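Local coordinates for membrane lipoprotein TpN32 (Treponema pallidum, PDB 1XS5) that binds methionine in the cleft of a periplasmic-binding-protein fold and probably serves as an L-methionine receptor of the NlpA lipoprotein family, at residues 104-109 with 114-119; 136-141 with 148-153; 157-162 with 168-173; 121-126 with 186-191; 78-83 with 218-223. All coordinates share one frame; numbering follows the deposited sequence.

Contact 1 (104-109 with 114-119). With MET (methionine), chain B.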
# COMPACT_ATOMS: atom_id res chain seq x y z
N ILE A 104 8.10 17.65 -6.13
CA ILE A 104 7.79 16.47 -5.30
C ILE A 104 6.88 15.52 -6.10
O ILE A 104 5.79 15.90 -6.54
CB ILE A 104 7.09 16.89 -3.97
CG1 ILE A 104 8.04 17.78 -3.15
CG2 ILE A 104 6.71 15.66 -3.16
CD1 ILE A 104 7.51 18.12 -1.72
N ALA A 105 7.33 14.28 -6.29
CA ALA A 105 6.58 13.28 -7.03
C ALA A 105 5.69 12.50 -6.07
O ALA A 105 6.14 12.13 -4.99
CB ALA A 105 7.55 12.31 -7.71
N ILE A 106 4.47 12.21 -6.49
CA ILE A 106 3.53 11.46 -5.68
C ILE A 106 2.82 10.39 -6.51
O ILE A 106 2.82 10.44 -7.75
CB ILE A 106 2.48 12.41 -5.06
CG1 ILE A 106 1.68 13.11 -6.16
CG2 ILE A 106 3.16 13.51 -4.22
CD1 ILE A 106 0.70 14.15 -5.56
N PRO A 107 2.14 9.44 -5.85
CA PRO A 107 1.44 8.40 -6.58
C PRO A 107 0.37 8.98 -7.48
O PRO A 107 -0.22 10.01 -7.18
CB PRO A 107 0.82 7.54 -5.46
CG PRO A 107 1.79 7.67 -4.36
CD PRO A 107 2.10 9.17 -4.39
N ASN A 108 0.10 8.30 -8.59
CA ASN A 108 -0.93 8.79 -9.52
C ASN A 108 -2.23 8.00 -9.50
O ASN A 108 -3.13 8.26 -10.30
CB ASN A 108 -0.36 8.87 -10.95
CG ASN A 108 -0.35 7.54 -11.66
OD1 ASN A 108 -0.57 6.48 -11.06
ND2 ASN A 108 -0.08 7.57 -12.96
N ASP A 109 -2.38 7.03 -8.58
CA ASP A 109 -3.68 6.34 -8.50
C ASP A 109 -4.41 7.12 -7.40
O ASP A 109 -3.86 7.40 -6.33
CB ASP A 109 -3.55 4.85 -8.17
CG ASP A 109 -2.85 4.60 -6.85
OD1 ASP A 109 -1.64 4.84 -6.76
OD2 ASP A 109 -3.53 4.14 -5.92
N ALA A 114 -4.42 10.97 -2.99
CA ALA A 114 -5.06 11.75 -1.91
C ALA A 114 -4.30 11.57 -0.61
O ALA A 114 -4.10 12.49 0.12
CB ALA A 114 -6.51 11.27 -1.70
N ARG A 115 -3.93 10.32 -0.32
CA ARG A 115 -3.19 9.98 0.90
C ARG A 115 -1.88 10.76 0.97
O ARG A 115 -1.50 11.28 2.04
CB ARG A 115 -2.93 8.47 0.87
CG ARG A 115 -2.25 7.90 2.08
CD ARG A 115 -2.00 6.43 1.80
NE ARG A 115 -1.28 5.79 2.89
CZ ARG A 115 -0.75 4.58 2.76
NH1 ARG A 115 -0.87 3.99 1.59
NH2 ARG A 115 -0.15 3.97 3.78
N ALA A 116 -1.17 10.81 -0.16
CA ALA A 116 0.10 11.52 -0.23
C ALA A 116 -0.11 13.05 -0.09
O ALA A 116 0.68 13.73 0.55
CB ALA A 116 0.80 11.21 -1.57
N LEU A 117 -1.18 13.56 -0.70
CA LEU A 117 -1.50 14.99 -0.61
C LEU A 117 -1.81 15.37 0.86
O LEU A 117 -1.40 16.44 1.33
CB LEU A 117 -2.68 15.31 -1.55
CG LEU A 117 -2.31 15.25 -3.05
CD1 LEU A 117 -3.60 15.41 -3.93
CD2 LEU A 117 -1.33 16.34 -3.39
N ARG A 118 -2.50 14.48 1.59
CA ARG A 118 -2.81 14.74 3.00
C ARG A 118 -1.56 14.63 3.90
O ARG A 118 -1.47 15.24 4.98
CB ARG A 118 -3.97 13.86 3.46
CG ARG A 118 -5.22 14.22 2.67
CD ARG A 118 -6.52 14.21 3.46
NE ARG A 118 -7.61 14.86 2.70
CZ ARG A 118 -8.38 14.25 1.80
NH1 ARG A 118 -8.21 12.95 1.50
NH2 ARG A 118 -9.34 14.95 1.18
N LEU A 119 -0.58 13.86 3.45
CA LEU A 119 0.72 13.77 4.14
C LEU A 119 1.43 15.13 3.99
O LEU A 119 1.95 15.71 4.96
CB LEU A 119 1.55 12.64 3.51
CG LEU A 119 2.97 12.43 4.04
CD1 LEU A 119 3.45 11.03 3.59
CD2 LEU A 119 3.92 13.56 3.49
N MET B . 1.30 -1.55 0.12
CA MET B . 0.65 -0.27 -0.35
C MET B . 0.53 0.80 0.75
O MET B . 0.87 1.98 0.48
CB MET B . -0.77 -0.57 -0.90
CG MET B . -1.34 0.61 -1.65
SD MET B . -3.02 0.36 -2.28
CE MET B . -2.60 -0.63 -3.77
OXT MET B . 0.09 0.45 1.87
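Ile106 and Pro107 at the end of strand 103-107 meet Ala116 and Leu117 of helix 110-122, the first strand and the helix of a beta-alpha-beta crossover in one lobe of a periplasmic-binding-protein fold. Their short axes come within 7.7 Å and run at 140° to each other, because the chain turns back after the strand to lay the helix over the sheet. Small size permits the close approach: Ala116 CB touches Pro107 CD at 3.7 Å and Ile106 CB at 4.1 Å. Ile106 holds CG1 between its backbone N and carbonyl carbon (chi1 61°), which puts CD1 against Leu117 CD2 at 3.7 Å, the two side chains crossing at about a right angle. All four of these residues are buried, and Val169 of the neighbouring strand 167-170 packs on both Ile106 and Ala116. Arg115, one residue earlier, is extended from CG to NE and carries its guanidinium to the ligand. Glu190 takes NH2 in a salt bridge and Asn112 OD1 accepts from NH1, two grips that limit rotation of the group. Atom O of the bound methionine lies at the guanidinium edge, near its plane, and takes a hydrogen bond from Arg115 NH1 at 2.9 Å, N-H...O angle 146°.

Contact 2 (136-141 with 148-153)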
# COMPACT_ATOMS: atom_id res chain seq x y z
N ALA A 136 -9.26 12.40 -3.56
CA ALA A 136 -8.78 13.73 -3.91
C ALA A 136 -7.51 13.68 -4.77
O ALA A 136 -6.66 12.78 -4.61
CB ALA A 136 -8.52 14.52 -2.62
N THR A 137 -7.37 14.65 -5.69
CA THR A 137 -6.16 14.72 -6.52
C THR A 137 -5.55 16.10 -6.47
O THR A 137 -6.02 16.98 -5.76
CB THR A 137 -6.44 14.39 -8.01
OG1 THR A 137 -7.42 15.31 -8.51
CG2 THR A 137 -6.91 12.94 -8.17
N VAL A 138 -4.51 16.32 -7.26
CA VAL A 138 -3.85 17.60 -7.27
C VAL A 138 -4.81 18.75 -7.61
O VAL A 138 -4.54 19.88 -7.21
CB VAL A 138 -2.68 17.61 -8.29
CG1 VAL A 138 -1.60 16.63 -7.84
CG2 VAL A 138 -3.21 17.24 -9.70
N GLU A 139 -5.89 18.47 -8.34
CA GLU A 139 -6.88 19.51 -8.72
C GLU A 139 -7.62 20.03 -7.49
O GLU A 139 -8.22 21.12 -7.52
CB GLU A 139 -7.90 18.94 -9.71
CG GLU A 139 -9.07 18.25 -9.03
CD GLU A 139 -9.89 17.35 -9.95
OE1 GLU A 139 -10.49 17.86 -10.94
OE2 GLU A 139 -9.93 16.12 -9.69
N ASP A 140 -7.59 19.25 -6.42
CA ASP A 140 -8.24 19.62 -5.16
C ASP A 140 -7.35 20.45 -4.22
O ASP A 140 -7.73 20.75 -3.10
CB ASP A 140 -8.71 18.36 -4.42
CG ASP A 140 -9.81 17.62 -5.16
OD1 ASP A 140 -10.81 18.28 -5.52
OD2 ASP A 140 -9.71 16.38 -5.39
N VAL A 141 -6.14 20.80 -4.66
CA VAL A 141 -5.26 21.57 -3.81
C VAL A 141 -5.73 23.01 -3.76
O VAL A 141 -5.72 23.68 -4.77
CB VAL A 141 -3.80 21.56 -4.34
CG1 VAL A 141 -2.94 22.51 -3.52
CG2 VAL A 141 -3.23 20.15 -4.23
N VAL A 148 5.45 24.45 -4.13
CA VAL A 148 5.97 23.17 -4.62
C VAL A 148 5.30 22.68 -5.91
O VAL A 148 4.12 22.93 -6.16
CB VAL A 148 5.75 22.07 -3.52
CG1 VAL A 148 5.75 20.65 -4.15
CG2 VAL A 148 6.85 22.19 -2.46
N VAL A 149 6.06 21.97 -6.74
CA VAL A 149 5.52 21.44 -7.99
C VAL A 149 5.24 19.97 -7.68
O VAL A 149 6.16 19.25 -7.33
CB VAL A 149 6.60 21.48 -9.15
CG1 VAL A 149 6.10 20.77 -10.36
CG2 VAL A 149 7.01 22.90 -9.45
N LEU A 150 3.99 19.53 -7.83
CA LEU A 150 3.59 18.14 -7.54
C LEU A 150 3.51 17.31 -8.82
O LEU A 150 2.71 17.62 -9.69
CB LEU A 150 2.21 18.11 -6.89
CG LEU A 150 2.11 18.89 -5.56
CD1 LEU A 150 0.66 18.98 -5.11
CD2 LEU A 150 2.89 18.18 -4.52
N GLN A 151 4.30 16.26 -8.93
CA GLN A 151 4.24 15.44 -10.15
C GLN A 151 3.62 14.09 -9.88
O GLN A 151 4.12 13.35 -9.05
CB GLN A 151 5.62 15.17 -10.73
CG GLN A 151 6.46 16.38 -10.94
CD GLN A 151 7.46 16.19 -12.08
OE1 GLN A 151 8.10 15.11 -12.23
NE2 GLN A 151 7.60 17.23 -12.91
N GLU A 152 2.57 13.76 -10.61
CA GLU A 152 1.92 12.48 -10.43
C GLU A 152 2.73 11.43 -11.19
O GLU A 152 3.05 11.63 -12.37
CB GLU A 152 0.49 12.56 -10.99
CG GLU A 152 -0.42 13.54 -10.23
CD GLU A 152 -1.67 13.89 -11.02
OE1 GLU A 152 -1.56 14.63 -12.02
OE2 GLU A 152 -2.77 13.40 -10.65
N VAL A 153 3.04 10.30 -10.56
CA VAL A 153 3.86 9.27 -11.20
C VAL A 153 3.34 7.90 -10.83
O VAL A 153 2.85 7.74 -9.71
CB VAL A 153 5.33 9.39 -10.69
CG1 VAL A 153 6.21 8.30 -11.30
CG2 VAL A 153 5.89 10.73 -11.02
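The apolar part rests on Val138, Val141 and Leu150, with the aliphatic stem of Glu152 added. Val138 and Leu150 run alongside one another, pointing opposite ways, with Val138 CG1 4.2 Å from Leu150 CB. At the far end of the leucine, its CD1 meets Val141 CG2 at 4.2 Å. With CG1 anti to the carbonyl carbon (chi1 -65°), Val138 lays that methyl against both Leu150 CB and Glu152 CG, while its CG2 faces the Glu152 carboxylate, 3.9 Å from OE1. Polar bonds brace residues 136-141 from within and from outside. Asp140 OD2 accepts the backbone N-H of Thr137 at 2.9 Å, met on the anti side of the carboxylate and 19° out of its plane, while Asp140 OD1 pairs with Arg129. This closes the short 3-10 turn that presents Val138. Charge is less comfortable at Glu152, whose OE2 lies close to Glu113 OE2; the pair would probably raise the affinity of one of them for a proton. Val138 N donates to that same Glu113 oxygen. Leu150 also packs on Leu117 and Leu120 of helix 110-122, Val138 on Ile106 of strand 103-107 and Val141 on Met128 of strand 127-128; the turn thus covers outer strand 149-153 beside that helix.

Contact 3 (157-162 with 168-173). With MET (methionine), chain B.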
# COMPACT_ATOMS: atom_id res chain seq x y z
N LEU A 157 7.14 3.40 -10.19
CA LEU A 157 8.24 4.14 -10.80
C LEU A 157 8.78 5.27 -9.95
O LEU A 157 9.71 5.95 -10.34
CB LEU A 157 7.78 4.75 -12.15
CG LEU A 157 7.21 3.74 -13.16
CD1 LEU A 157 6.83 4.44 -14.50
CD2 LEU A 157 8.28 2.69 -13.42
N LEU A 158 8.18 5.47 -8.79
CA LEU A 158 8.59 6.56 -7.92
C LEU A 158 10.06 6.42 -7.52
O LEU A 158 10.79 7.42 -7.56
CB LEU A 158 7.62 6.64 -6.74
CG LEU A 158 6.27 7.32 -7.09
CD1 LEU A 158 5.21 6.99 -6.04
CD2 LEU A 158 6.51 8.84 -7.10
N PRO A 159 10.52 5.18 -7.18
CA PRO A 159 11.92 4.97 -6.79
C PRO A 159 12.80 5.23 -8.03
O PRO A 159 13.93 5.65 -7.89
CB PRO A 159 11.97 3.48 -6.41
CG PRO A 159 10.59 3.22 -5.88
CD PRO A 159 9.71 3.97 -6.88
N ARG A 160 12.27 4.99 -9.23
CA ARG A 160 13.09 5.22 -10.41
C ARG A 160 13.34 6.71 -10.74
O ARG A 160 14.35 7.04 -11.34
CB ARG A 160 12.47 4.53 -11.62
CG ARG A 160 13.50 3.95 -12.52
CD ARG A 160 12.87 2.92 -13.39
NE ARG A 160 12.14 1.96 -12.56
CZ ARG A 160 11.45 0.95 -13.08
NH1 ARG A 160 11.40 0.80 -14.40
NH2 ARG A 160 10.81 0.09 -12.29
N VAL A 161 12.41 7.60 -10.39
CA VAL A 161 12.60 9.01 -10.68
C VAL A 161 13.12 9.73 -9.44
O VAL A 161 13.36 10.93 -9.48
CB VAL A 161 11.27 9.70 -11.07
CG1 VAL A 161 10.60 9.00 -12.27
CG2 VAL A 161 10.35 9.72 -9.90
N PHE A 162 13.29 8.99 -8.35
CA PHE A 162 13.72 9.56 -7.07
C PHE A 162 14.98 10.40 -7.15
O PHE A 162 15.06 11.50 -6.58
CB PHE A 162 13.85 8.44 -6.03
CG PHE A 162 14.19 8.92 -4.65
CD1 PHE A 162 13.37 9.82 -3.98
CD2 PHE A 162 15.34 8.45 -4.02
CE1 PHE A 162 13.69 10.25 -2.65
CE2 PHE A 162 15.68 8.87 -2.69
CZ PHE A 162 14.86 9.76 -2.02
N ALA A 168 9.98 12.70 -2.92
CA ALA A 168 8.94 11.83 -3.42
C ALA A 168 8.24 11.18 -2.24
O ALA A 168 8.90 10.82 -1.24
CB ALA A 168 9.54 10.73 -4.29
N VAL A 169 6.92 11.06 -2.36
CA VAL A 169 6.09 10.38 -1.32
C VAL A 169 5.95 8.97 -1.89
O VAL A 169 5.25 8.77 -2.89
CB VAL A 169 4.73 11.07 -1.20
CG1 VAL A 169 3.85 10.34 -0.21
CG2 VAL A 169 4.96 12.55 -0.71
N ILE A 170 6.60 8.00 -1.24
CA ILE A 170 6.67 6.63 -1.77
C ILE A 170 6.00 5.59 -0.91
O ILE A 170 6.25 5.54 0.30
CB ILE A 170 8.17 6.23 -2.03
CG1 ILE A 170 8.83 7.29 -2.93
CG2 ILE A 170 8.26 4.88 -2.84
CD1 ILE A 170 10.34 7.13 -3.12
N ASN A 171 5.12 4.77 -1.50
CA ASN A 171 4.46 3.70 -0.73
C ASN A 171 5.55 2.84 -0.04
O ASN A 171 6.59 2.54 -0.66
CB ASN A 171 3.68 2.72 -1.59
CG ASN A 171 2.63 3.41 -2.44
OD1 ASN A 171 2.95 4.04 -3.44
ND2 ASN A 171 1.37 3.30 -2.03
N GLY A 172 5.23 2.35 1.15
CA GLY A 172 6.20 1.55 1.89
C GLY A 172 6.73 0.35 1.11
O GLY A 172 7.94 0.13 1.13
N ASN A 173 5.88 -0.40 0.42
CA ASN A 173 6.41 -1.56 -0.28
C ASN A 173 7.49 -1.18 -1.28
O ASN A 173 8.61 -1.78 -1.33
CB ASN A 173 5.27 -2.38 -0.96
CG ASN A 173 4.63 -1.64 -2.12
OD1 ASN A 173 4.02 -0.58 -1.95
ND2 ASN A 173 4.77 -2.21 -3.32
N MET B . 1.30 -1.55 0.12
CA MET B . 0.65 -0.27 -0.35
C MET B . 0.53 0.80 0.75
O MET B . 0.87 1.98 0.48
CB MET B . -0.77 -0.57 -0.90
CG MET B . -1.34 0.61 -1.65
SD MET B . -3.02 0.36 -2.28
CE MET B . -2.60 -0.63 -3.77
OXT MET B . 0.09 0.45 1.87
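Ile170 sits at the middle of the packing and gives a different carbon to each of three partners. Its CG1 touches Leu158 CB at 4.1 Å, its CG2 meets Pro159 CG at 4.2 Å with the two side chains set at a slant, and its CD1 lies 4.1 Å from Phe162 CD1. The branching explains this spread: CG1 stands anti to the carbonyl carbon (chi1 -54°) while CG2 is anti to the backbone N. Ala168, two residues earlier on the same side of the strand, puts its CB at the edge of the Phe162 ring, near the ring plane and 3.9 Å from CD1. Leu158 is modelled in two conformers, so the approach of its CD1 to Val169 O is provisional; that buried carbonyl oxygen has no partner in the model.

Further out, the short, weakly bonded helix about residues 158-161 carries Leu158 and Pro159 against the strand. Tyr88 of strand 86-88 packs on both Phe162 and Ile170, and Leu158 also covers Ala105 and Pro107. At the other end of residues 168-173 the chain enters the methionine site. Asn171 ND2 donates to atom O of methionine at 2.9 Å and nearly straight, 171°. Its OD1 has a weak bond from Ser155 OG, which helps to fix the amide rotation. Asn173 OD1 comes within 3.6 Å of the ligand N. Asn171 stands right before helix 172-177, its side chain used for the ligand rather than for capping; a binding residue where strand meets helix fits the cleft of a periplasmic binding protein.

Contact 4 (121-126 with 186-191)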
# COMPACT_ATOMS: atom_id res chain seq x y z
N GLU A 121 0.03 17.93 3.26
CA GLU A 121 -0.75 18.95 3.97
C GLU A 121 -0.33 18.98 5.46
O GLU A 121 -0.09 20.05 6.04
CB GLU A 121 -2.24 18.63 3.82
CG GLU A 121 -3.18 19.53 4.59
CD GLU A 121 -4.65 19.19 4.31
OE1 GLU A 121 -5.01 18.00 4.46
OE2 GLU A 121 -5.44 20.11 3.95
N ALA A 122 -0.26 17.79 6.08
CA ALA A 122 0.14 17.65 7.48
C ALA A 122 1.53 18.24 7.73
O ALA A 122 1.82 18.75 8.83
CB ALA A 122 0.11 16.14 7.88
N ALA A 123 2.42 18.14 6.73
CA ALA A 123 3.77 18.69 6.86
C ALA A 123 3.83 20.21 6.54
O ALA A 123 4.91 20.80 6.56
CB ALA A 123 4.77 17.91 5.95
N GLY A 124 2.68 20.80 6.23
CA GLY A 124 2.62 22.24 5.98
C GLY A 124 2.90 22.73 4.57
O GLY A 124 2.98 23.94 4.37
N PHE A 125 2.99 21.85 3.58
CA PHE A 125 3.30 22.30 2.21
C PHE A 125 2.11 22.86 1.44
O PHE A 125 2.27 23.73 0.59
CB PHE A 125 3.83 21.14 1.36
CG PHE A 125 5.23 20.71 1.68
CD1 PHE A 125 6.33 21.38 1.14
CD2 PHE A 125 5.47 19.61 2.49
CE1 PHE A 125 7.62 20.96 1.40
CE2 PHE A 125 6.79 19.19 2.75
CZ PHE A 125 7.86 19.88 2.20
N ILE A 126 0.93 22.32 1.69
CA ILE A 126 -0.25 22.69 0.95
C ILE A 126 -1.49 22.57 1.80
O ILE A 126 -1.43 22.03 2.90
CB ILE A 126 -0.47 21.70 -0.27
CG1 ILE A 126 -0.66 20.26 0.25
CG2 ILE A 126 0.69 21.74 -1.22
CD1 ILE A 126 -1.01 19.19 -0.81
N GLY A 186 12.69 8.73 6.12
CA GLY A 186 11.58 9.64 5.90
C GLY A 186 11.78 11.01 6.54
O GLY A 186 12.45 11.14 7.59
N LEU A 187 11.23 12.03 5.91
CA LEU A 187 11.35 13.38 6.42
C LEU A 187 9.99 13.81 7.00
O LEU A 187 9.92 14.79 7.74
CB LEU A 187 11.74 14.35 5.30
CG LEU A 187 13.08 14.10 4.59
CD1 LEU A 187 13.33 15.25 3.62
CD2 LEU A 187 14.22 14.03 5.64
N ALA A 188 8.93 13.10 6.60
CA ALA A 188 7.56 13.36 7.07
C ALA A 188 6.77 12.10 6.81
O ALA A 188 6.99 11.40 5.81
CB ALA A 188 6.90 14.58 6.28
N VAL A 189 5.84 11.80 7.71
CA VAL A 189 5.02 10.60 7.60
C VAL A 189 3.53 10.96 7.56
O VAL A 189 3.13 11.99 8.10
CB VAL A 189 5.30 9.67 8.78
CG1 VAL A 189 4.36 8.42 8.73
CG2 VAL A 189 6.77 9.25 8.73
N GLU A 190 2.73 10.11 6.93
CA GLU A 190 1.31 10.36 6.78
C GLU A 190 0.68 10.44 8.16
O GLU A 190 1.13 9.77 9.11
CB GLU A 190 0.64 9.25 6.00
CG GLU A 190 0.69 7.91 6.74
CD GLU A 190 0.02 6.83 5.93
OE1 GLU A 190 -1.10 7.11 5.42
OE2 GLU A 190 0.60 5.72 5.80
N PRO A 191 -0.40 11.23 8.28
CA PRO A 191 -1.05 11.37 9.59
C PRO A 191 -1.86 10.16 10.09
O PRO A 191 -2.07 10.04 11.30
CB PRO A 191 -1.93 12.62 9.42
CG PRO A 191 -2.23 12.65 7.91
CD PRO A 191 -0.91 12.21 7.29
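Glu190 OE2, on the residue just before the Pro191 that packs on Ala122, is gripped by two donors: Arg115 NH2 in a salt bridge and the backbone N of Leu85. The side chain leaves the backbone on the face turned from residues 121-126 and is extended from CA to CD (chi2 -180°), which takes its carboxylate inward to Arg115 while the proline beside it stays at the surface. The contact itself is wholly apolar and small, 121 Å² in all. Pro191 CD meets Ala122 CB at 4.1 Å, and one step along the chain Ala123 CB touches Ala188 CB at 4.0 Å. Ala122 ends helix 110-122 and Ala123 follows it. There Gly124, with a phi of 87°, turns the chain out in a Schellman motif, its N bonded to Glu121 O at 2.9 Å. Glu121 OE2 in turn accepts from Met128 N and ties the helix end to the strand that follows. Residues 186-191 are also held by backbone bonds of Leu187, Ala188 and Glu190 to Leu85 and Leu87. Methyl and ring carbons are thus all that meet between the two segments, a light surface touch, and the strong chemistry lies one residue away. With a cation and an N-H on the same oxygen, Glu190 is probably ionised, and it helps to set the guanidinium of Arg115, which itself binds the carboxylate of methionine.

Contact 5 (78-83 with 218-223). With MET (methionine), chain B.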
# COMPACT_ATOMS: atom_id res chain seq x y z
N GLY A 78 -10.16 -8.91 6.25
CA GLY A 78 -9.37 -8.59 7.41
C GLY A 78 -8.14 -7.72 7.20
O GLY A 78 -7.48 -7.81 6.15
N ASN A 79 -7.84 -6.88 8.19
CA ASN A 79 -6.64 -6.05 8.15
C ASN A 79 -5.48 -6.93 8.56
O ASN A 79 -5.58 -7.69 9.50
CB ASN A 79 -6.70 -4.89 9.16
CG ASN A 79 -7.83 -3.98 8.89
OD1 ASN A 79 -8.14 -3.67 7.73
ND2 ASN A 79 -8.48 -3.54 9.95
N VAL A 80 -4.37 -6.79 7.87
CA VAL A 80 -3.18 -7.57 8.14
C VAL A 80 -1.99 -6.74 8.66
O VAL A 80 -1.33 -7.10 9.66
CB VAL A 80 -2.70 -8.29 6.82
CG1 VAL A 80 -1.48 -9.09 7.10
CG2 VAL A 80 -3.82 -9.23 6.29
N HIS A 81 -1.66 -5.65 7.97
CA HIS A 81 -0.53 -4.85 8.40
C HIS A 81 -0.65 -3.41 7.92
O HIS A 81 -1.52 -3.14 7.11
CB HIS A 81 0.78 -5.45 7.89
CG HIS A 81 1.03 -5.26 6.41
ND1 HIS A 81 0.76 -6.23 5.47
CD2 HIS A 81 1.60 -4.23 5.73
CE1 HIS A 81 1.16 -5.80 4.27
NE2 HIS A 81 1.67 -4.59 4.40
N VAL A 82 0.20 -2.53 8.46
CA VAL A 82 0.23 -1.11 8.09
C VAL A 82 1.63 -0.82 7.54
O VAL A 82 2.61 -1.37 8.04
CB VAL A 82 -0.07 -0.16 9.31
CG1 VAL A 82 -1.49 -0.41 9.85
CG2 VAL A 82 0.98 -0.35 10.42
N GLU A 83 1.73 -0.02 6.47
CA GLU A 83 3.03 0.32 5.85
C GLU A 83 2.98 1.86 5.80
O GLU A 83 2.40 2.41 4.85
CB GLU A 83 3.01 -0.13 4.39
CG GLU A 83 3.72 -1.30 3.98
CD GLU A 83 3.30 -1.68 2.55
OE1 GLU A 83 3.41 -0.85 1.61
OE2 GLU A 83 2.82 -2.80 2.38
N ALA A 218 -3.58 -17.13 9.34
CA ALA A 218 -2.14 -17.27 9.26
C ALA A 218 -1.45 -15.92 9.05
O ALA A 218 -0.33 -15.66 9.57
CB ALA A 218 -1.79 -18.23 8.08
N LEU A 219 -2.11 -15.04 8.29
CA LEU A 219 -1.46 -13.74 8.04
C LEU A 219 -1.50 -12.89 9.31
O LEU A 219 -0.62 -12.07 9.56
CB LEU A 219 -2.14 -13.03 6.86
CG LEU A 219 -1.74 -13.59 5.46
CD1 LEU A 219 -2.55 -12.92 4.37
CD2 LEU A 219 -0.28 -13.34 5.22
N CYS A 220 -2.51 -13.11 10.13
CA CYS A 220 -2.65 -12.33 11.36
C CYS A 220 -2.12 -13.03 12.60
O CYS A 220 -2.32 -12.55 13.73
CB CYS A 220 -4.10 -12.04 11.58
SG CYS A 220 -4.77 -11.02 10.29
N GLY A 221 -1.44 -14.15 12.40
CA GLY A 221 -0.96 -14.92 13.51
C GLY A 221 0.33 -14.50 14.15
O GLY A 221 1.09 -13.66 13.62
N GLY A 222 0.58 -15.14 15.29
CA GLY A 222 1.80 -14.87 16.07
C GLY A 222 3.10 -14.99 15.29
O GLY A 222 4.01 -14.20 15.48
N ARG A 223 3.20 -15.96 14.40
CA ARG A 223 4.43 -16.10 13.63
C ARG A 223 4.66 -14.91 12.64
O ARG A 223 5.80 -14.46 12.40
CB ARG A 223 4.37 -17.40 12.85
CG ARG A 223 5.62 -17.66 12.06
CD ARG A 223 5.50 -18.97 11.35
NE ARG A 223 6.62 -19.20 10.44
CZ ARG A 223 6.68 -20.20 9.57
NH1 ARG A 223 5.68 -21.08 9.49
NH2 ARG A 223 7.72 -20.29 8.75
N MET B . 1.30 -1.55 0.12
CA MET B . 0.65 -0.27 -0.35
C MET B . 0.53 0.80 0.75
O MET B . 0.87 1.98 0.48
CB MET B . -0.77 -0.57 -0.90
CG MET B . -1.34 0.61 -1.65
SD MET B . -3.02 0.36 -2.28
CE MET B . -2.60 -0.63 -3.77
OXT MET B . 0.09 0.45 1.87
O HOH W 1 -0.53 -9.29 11.05
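The His81 ring has Val80 CG1 at its edge, in plane, and that methyl also packs on Leu219 across the contact. Glu83 CG is in the ring plane at the edge too, while the rings of His14 and Phe56 meet the imidazole steeply, His14 edge-to-face. From the ring, NE2 points at Glu83 OE2 at 2.9 Å and 173°, although the position of OE2 is less sure because it crowds another atom. Glu83 OE1 is the firmer contact with the ligand, accepting from the methionine N at 2.7 Å. If OE2 is rightly placed, the histidine is a second-shell group behind the ligand-binding carboxylate.

Val80 holds CG1 anti to its own N (chi1 180°), and this methyl reaches Leu219 CB at 4.0 Å, the side chains meeting at an angle. Cys220, the first residue past the end of helix 210-219, brings SG to 3.5 Å from Asn79 O. A water bridges the two backbones, donating to Val80 O at 2.7 Å and to Leu219 O at 3.2 Å, so the carbonyl at the helix end is met by solvent. Leu219 also packs on Ala21 of helix 14-26.

Strand 74-82 carries a classic beta bulge here, Val80 and His81 together lying opposite Asn198 of the neighbouring strand. Beyond it the chain goes on through Glu83 to strand 86-88 of the other sheet. A chain that leaves the strand of one lobe, meets the ligand through Glu83 and enters the other lobe is consistent with a hinge crossing of a two-lobed periplasmic binding protein.

Overall arrangement
Contacts 1 to 4 cluster in one lobe, built on the sheet that contains strands 149-153, 103-107, 167-170 and 188-189, and contact 5 belongs to the other. Centres of contacts 1 and 2 are about 7 Å apart, whereas contact 5 is about 25 Å from contact 1 and about 32 Å from contact 2. Helix 110-122 serves both contact 1 and contact 4. Contacts 1, 2 and 3 follow in series along the chain; contact 4 closes round contacts 2 and 3, and contact 5 encloses all four. The lobes meet at methionine, which touches contacts 1, 3 and 5, so a single ligand draws together residues from distant parts of the chain.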